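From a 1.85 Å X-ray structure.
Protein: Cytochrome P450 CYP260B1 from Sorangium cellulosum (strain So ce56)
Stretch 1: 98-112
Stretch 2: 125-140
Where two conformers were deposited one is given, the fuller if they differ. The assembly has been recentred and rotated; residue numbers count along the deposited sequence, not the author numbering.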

# COMPACT_ATOMS: atom_id res chain seq x y z
N ARG A 98 -8.85 17.47 7.34
CA ARG A 98 -8.40 17.92 8.68
C ARG A 98 -6.96 17.57 8.92
O ARG A 98 -6.18 18.43 9.40
CB ARG A 98 -9.22 17.26 9.79
CG ARG A 98 -8.75 17.68 11.19
CD ARG A 98 -9.81 17.27 12.24
NE ARG A 98 -11.03 17.94 11.78
CZ ARG A 98 -12.28 17.74 12.21
NH1 ARG A 98 -12.55 16.92 13.24
NH2 ARG A 98 -13.27 18.43 11.60
N TYR A 99 -6.65 16.33 8.62
CA TYR A 99 -5.26 15.81 8.83
C TYR A 99 -4.28 16.16 7.77
O TYR A 99 -3.06 16.29 8.04
CB TYR A 99 -5.29 14.34 9.24
CG TYR A 99 -5.94 14.30 10.61
CD1 TYR A 99 -5.30 14.86 11.73
CD2 TYR A 99 -7.19 13.74 10.78
CE1 TYR A 99 -5.93 14.90 12.96
CE2 TYR A 99 -7.84 13.80 11.97
CZ TYR A 99 -7.20 14.37 13.08
OH TYR A 99 -7.85 14.40 14.30
N GLU A 100 -4.78 16.49 6.58
CA GLU A 100 -3.95 17.22 5.67
C GLU A 100 -3.37 18.47 6.28
O GLU A 100 -2.13 18.75 6.16
CB GLU A 100 -4.70 17.53 4.34
CG GLU A 100 -3.99 18.55 3.43
CD GLU A 100 -4.50 18.55 1.97
OE1 GLU A 100 -5.35 17.76 1.61
OE2 GLU A 100 -4.01 19.33 1.15
N GLU A 101 -4.23 19.26 6.90
CA GLU A 101 -3.76 20.53 7.40
C GLU A 101 -2.98 20.36 8.70
O GLU A 101 -1.96 20.99 8.94
CB GLU A 101 -4.95 21.49 7.60
CG GLU A 101 -4.53 22.88 8.09
CD GLU A 101 -4.33 23.01 9.60
OE1 GLU A 101 -4.83 22.19 10.41
OE2 GLU A 101 -3.67 24.01 9.97
N ALA A 102 -3.51 19.54 9.58
CA ALA A 102 -2.94 19.42 10.94
C ALA A 102 -1.73 18.52 11.00
O ALA A 102 -0.86 18.72 11.85
CB ALA A 102 -4.01 18.90 11.89
N THR A 103 -1.62 17.52 10.12
CA THR A 103 -0.55 16.54 10.27
C THR A 103 0.32 16.29 9.07
O THR A 103 1.51 16.35 9.17
CB THR A 103 -1.11 15.17 10.70
OG1 THR A 103 -1.63 15.26 12.04
CG2 THR A 103 -0.08 14.12 10.68
N VAL A 104 -0.26 15.97 7.93
CA VAL A 104 0.57 15.57 6.78
C VAL A 104 1.37 16.74 6.21
O VAL A 104 2.53 16.56 5.93
CB VAL A 104 -0.30 14.83 5.75
CG1 VAL A 104 0.52 14.42 4.53
CG2 VAL A 104 -1.01 13.63 6.38
N THR A 105 0.81 17.95 6.08
CA THR A 105 1.55 19.08 5.54
C THR A 105 2.75 19.45 6.41
O THR A 105 3.87 19.60 5.92
CB THR A 105 0.62 20.28 5.22
OG1 THR A 105 -0.35 19.84 4.28
CG2 THR A 105 1.37 21.52 4.61
N PRO A 106 2.54 19.57 7.74
CA PRO A 106 3.66 19.86 8.62
C PRO A 106 4.75 18.81 8.52
O PRO A 106 5.95 19.20 8.37
CB PRO A 106 3.04 19.87 10.00
CG PRO A 106 1.69 20.27 9.78
CD PRO A 106 1.28 19.70 8.45
N VAL A 107 4.37 17.55 8.49
CA VAL A 107 5.37 16.46 8.36
C VAL A 107 6.10 16.55 7.04
O VAL A 107 7.32 16.50 6.97
CB VAL A 107 4.73 15.07 8.40
CG1 VAL A 107 5.68 14.01 7.96
CG2 VAL A 107 4.20 14.75 9.76
N ALA A 108 5.33 16.68 5.94
CA ALA A 108 5.93 16.82 4.60
C ALA A 108 6.90 18.00 4.56
O ALA A 108 7.98 17.92 3.94
CB ALA A 108 4.81 16.98 3.53
N ARG A 109 6.51 19.13 5.16
CA ARG A 109 7.42 20.29 5.20
C ARG A 109 8.73 19.97 5.89
O ARG A 109 9.75 20.41 5.42
CB ARG A 109 6.81 21.52 5.91
CG ARG A 109 5.97 22.33 4.92
CD ARG A 109 5.43 23.62 5.49
NE ARG A 109 4.25 23.99 4.71
CZ ARG A 109 4.30 24.37 3.43
NH1 ARG A 109 5.44 24.50 2.76
NH2 ARG A 109 3.18 24.66 2.82
N ARG A 110 8.68 19.23 6.99
CA ARG A 110 9.87 18.89 7.77
C ARG A 110 10.76 17.95 6.91
O ARG A 110 11.99 18.08 6.84
CB ARG A 110 9.41 18.22 9.07
CG ARG A 110 10.48 17.82 10.10
CD ARG A 110 9.88 17.18 11.37
NE ARG A 110 8.49 17.59 11.66
CZ ARG A 110 7.45 16.74 11.76
NH1 ARG A 110 7.65 15.43 11.66
NH2 ARG A 110 6.23 17.20 11.98
N VAL A 111 10.12 16.98 6.28
CA VAL A 111 10.82 15.97 5.48
C VAL A 111 11.55 16.66 4.33
O VAL A 111 12.75 16.40 4.06
CB VAL A 111 9.84 14.86 5.01
CG1 VAL A 111 10.48 13.99 3.95
CG2 VAL A 111 9.41 13.98 6.15
N VAL A 112 10.88 17.58 3.64
CA VAL A 112 11.41 18.23 2.49
C VAL A 112 12.54 19.22 2.91
O VAL A 112 13.59 19.29 2.25
CB VAL A 112 10.31 18.99 1.75
CG1 VAL A 112 10.89 19.99 0.77
CG2 VAL A 112 9.39 18.01 1.03
N ASP A 125 14.85 6.23 0.96
CA ASP A 125 15.20 6.47 2.36
C ASP A 125 14.81 7.86 2.82
O ASP A 125 14.34 8.02 3.97
CB ASP A 125 16.73 6.29 2.52
CG ASP A 125 17.19 4.84 2.52
OD1 ASP A 125 16.40 3.88 2.56
OD2 ASP A 125 18.42 4.64 2.48
N ASP A 126 15.05 8.88 1.98
CA ASP A 126 14.96 10.31 2.34
C ASP A 126 13.55 10.95 2.21
O ASP A 126 13.35 12.11 2.58
CB ASP A 126 15.98 11.14 1.44
CG ASP A 126 17.53 10.81 1.73
OD1 ASP A 126 17.76 10.28 2.81
OD2 ASP A 126 18.43 10.99 0.85
N PHE A 127 12.60 10.25 1.61
CA PHE A 127 11.24 10.73 1.41
C PHE A 127 10.22 9.61 1.60
O PHE A 127 9.30 9.76 2.43
CB PHE A 127 11.11 11.34 0.03
CG PHE A 127 9.75 11.93 -0.25
CD1 PHE A 127 9.44 13.18 0.15
CD2 PHE A 127 8.77 11.14 -0.87
CE1 PHE A 127 8.21 13.74 -0.17
CE2 PHE A 127 7.54 11.67 -1.16
CZ PHE A 127 7.26 12.97 -0.79
N ALA A 128 10.30 8.53 0.81
CA ALA A 128 9.24 7.52 0.80
C ALA A 128 9.10 6.86 2.18
O ALA A 128 8.00 6.53 2.61
CB ALA A 128 9.42 6.50 -0.29
N ILE A 129 10.20 6.68 2.87
CA ILE A 129 10.16 6.07 4.19
C ILE A 129 9.78 7.19 5.20
O ILE A 129 9.06 6.95 6.13
CB ILE A 129 11.59 5.49 4.60
CG1 ILE A 129 11.94 4.17 3.90
CG2 ILE A 129 11.68 5.27 6.09
CD1 ILE A 129 11.04 3.04 4.23
N SER A 130 10.43 8.31 5.08
CA SER A 130 10.38 9.46 6.06
C SER A 130 8.98 9.97 6.26
O SER A 130 8.54 10.32 7.41
CB SER A 130 11.13 10.67 5.49
OG SER A 130 12.46 10.40 5.41
N MET A 131 8.22 9.98 5.18
CA MET A 131 6.80 10.41 5.23
C MET A 131 5.93 9.60 6.22
O MET A 131 5.42 10.17 7.20
CB MET A 131 6.16 10.46 3.81
CG MET A 131 6.59 11.64 3.00
SD MET A 131 6.05 13.20 3.75
CE MET A 131 4.27 12.91 3.70
N PRO A 132 5.76 8.30 6.00
CA PRO A 132 5.02 7.53 6.96
C PRO A 132 5.64 7.41 8.36
O PRO A 132 4.90 7.30 9.34
CB PRO A 132 4.86 6.17 6.31
CG PRO A 132 5.91 6.15 5.29
CD PRO A 132 6.05 7.52 4.80
N MET A 133 6.98 7.50 8.49
CA MET A 133 7.56 7.54 9.81
C MET A 133 7.09 8.77 10.61
O MET A 133 6.68 8.59 11.77
CB MET A 133 9.10 7.54 9.76
CG MET A 133 9.64 6.19 9.34
SD MET A 133 11.47 6.12 9.42
CE MET A 133 11.68 6.06 11.18
N GLY A 134 7.08 9.95 10.00
CA GLY A 134 6.54 11.13 10.64
C GLY A 134 5.02 11.15 10.77
O GLY A 134 4.42 11.53 11.83
N VAL A 135 4.35 10.70 9.74
CA VAL A 135 2.87 10.83 9.73
C VAL A 135 2.20 9.92 10.71
O VAL A 135 1.23 10.31 11.37
CB VAL A 135 2.31 10.64 8.28
CG1 VAL A 135 0.79 10.33 8.32
CG2 VAL A 135 2.66 11.80 7.39
N THR A 136 2.66 8.68 10.87
CA THR A 136 1.98 7.71 11.65
C THR A 136 2.01 8.12 13.13
O THR A 136 1.00 8.03 13.79
CB THR A 136 2.69 6.31 11.55
OG1 THR A 136 2.77 5.93 10.15
CG2 THR A 136 2.02 5.19 12.41
N SER A 137 3.17 8.49 13.64
CA SER A 137 3.27 8.92 15.06
C SER A 137 2.40 10.15 15.30
O SER A 137 1.70 10.19 16.30
CB SER A 137 4.72 9.18 15.49
OG SER A 137 5.31 7.87 15.63
N ALA A 138 2.43 11.10 14.40
CA ALA A 138 1.62 12.34 14.56
C ALA A 138 0.14 12.11 14.51
O ALA A 138 -0.61 12.73 15.29
CB ALA A 138 1.99 13.35 13.58
N LEU A 139 -0.30 11.28 13.57
CA LEU A 139 -1.73 10.88 13.53
C LEU A 139 -2.21 10.22 14.80
O LEU A 139 -3.36 10.41 15.16
CB LEU A 139 -2.07 9.94 12.38
CG LEU A 139 -2.05 10.55 10.99
CD1 LEU A 139 -2.26 9.46 9.92
CD2 LEU A 139 -3.13 11.61 10.75
N PHE A 140 -1.38 9.38 15.42
CA PHE A 140 -1.86 8.58 16.49
C PHE A 140 -1.35 8.96 17.90
O PHE A 140 -1.61 8.20 18.84
CB PHE A 140 -1.67 7.09 16.19
CG PHE A 140 -2.34 6.62 14.90
CD1 PHE A 140 -3.75 6.66 14.77
CD2 PHE A 140 -1.59 6.15 13.82
CE1 PHE A 140 -4.35 6.22 13.58
CE2 PHE A 140 -2.17 5.77 12.65
CZ PHE A 140 -3.57 5.75 12.53
O HOH W 1 -2.95 13.92 14.46
O HOH W 2 14.20 14.01 4.20

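Residues 98-112 form one continuous helix. It contains a wider pi-type turn at 100-104. It is kinked at P106, whose ring nitrogen carries no hydrogen and makes no bond to the turn before. Around the wide turn, T105 N bonds to E100 O at 3.0 Å. The same carbonyl also accepts from the side chain, T105 OG1 to E100 O, at 2.8 Å. Regular spacing returns with V107 N to T103 O at 3.2 Å.

The second stretch opens with a helical segment that includes a pi-type turn at 125-128. A second helix, 130-140, packs against the first. The two axes run roughly antiparallel, at 146°, and approach to 9.2 Å. The closest backbone pairing is V107 with G134, whose CA atoms lie 5.9 Å apart. G134 makes this approach possible. A CB in ideal position there would point toward the first helix and sit 2.8 Å from V107 CG1, a clash. Without it, V107 CG2 rests 3.8 Å from G134 C.

No direct hydrogen bond crosses the contact. The packing is mainly apolar. M131 fills a hole formed by V104, V107, A108 and V111. Its CA-to-CB bond points sideways, but its m, m, m rotamer brings the end of the side chain nearer to the first helix. M131 SD lies 3.7 Å from A108 CA and 4.2 Å from V111 CG2. M131 CE lies 4.1 Å from V104 CG1. M131 SD is 4.0 Å from A108 CB, so the sulfur lies against both the backbone and the methyl of A108.

V135 continues the apolar layer. V135 CG2 is 3.8 Å from V107 CG1 and 4.2 Å from V104 CG2. Farther along, T103 turns its methyl group to the second helix, with T103 CG2 3.6 Å from A138 CB and 4.0 Å from L139 CD2. L139 also reaches Y99, where L139 CD2 is 3.8 Å from Y99 CB.

At the other end, V111 points toward the second stretch. V111 CG1 lies 3.7 Å from S130 CB and 4.0 Å from F127 CD1. It approaches the F127 ring obliquely.

Two waters link the polar groups near the ends of the contact. Water 1 donates to A138 O at 2.8 Å and also hydrogen-bonds T103 OG1 at 3.1 Å. The threonine thus offers its methyl to the apolar packing and its hydroxyl to the water. Water 2 donates to both V111 O, at 2.8 Å, and D126 O, at 2.6 Å, so it bridges two backbone carbonyls that cannot bond to each other.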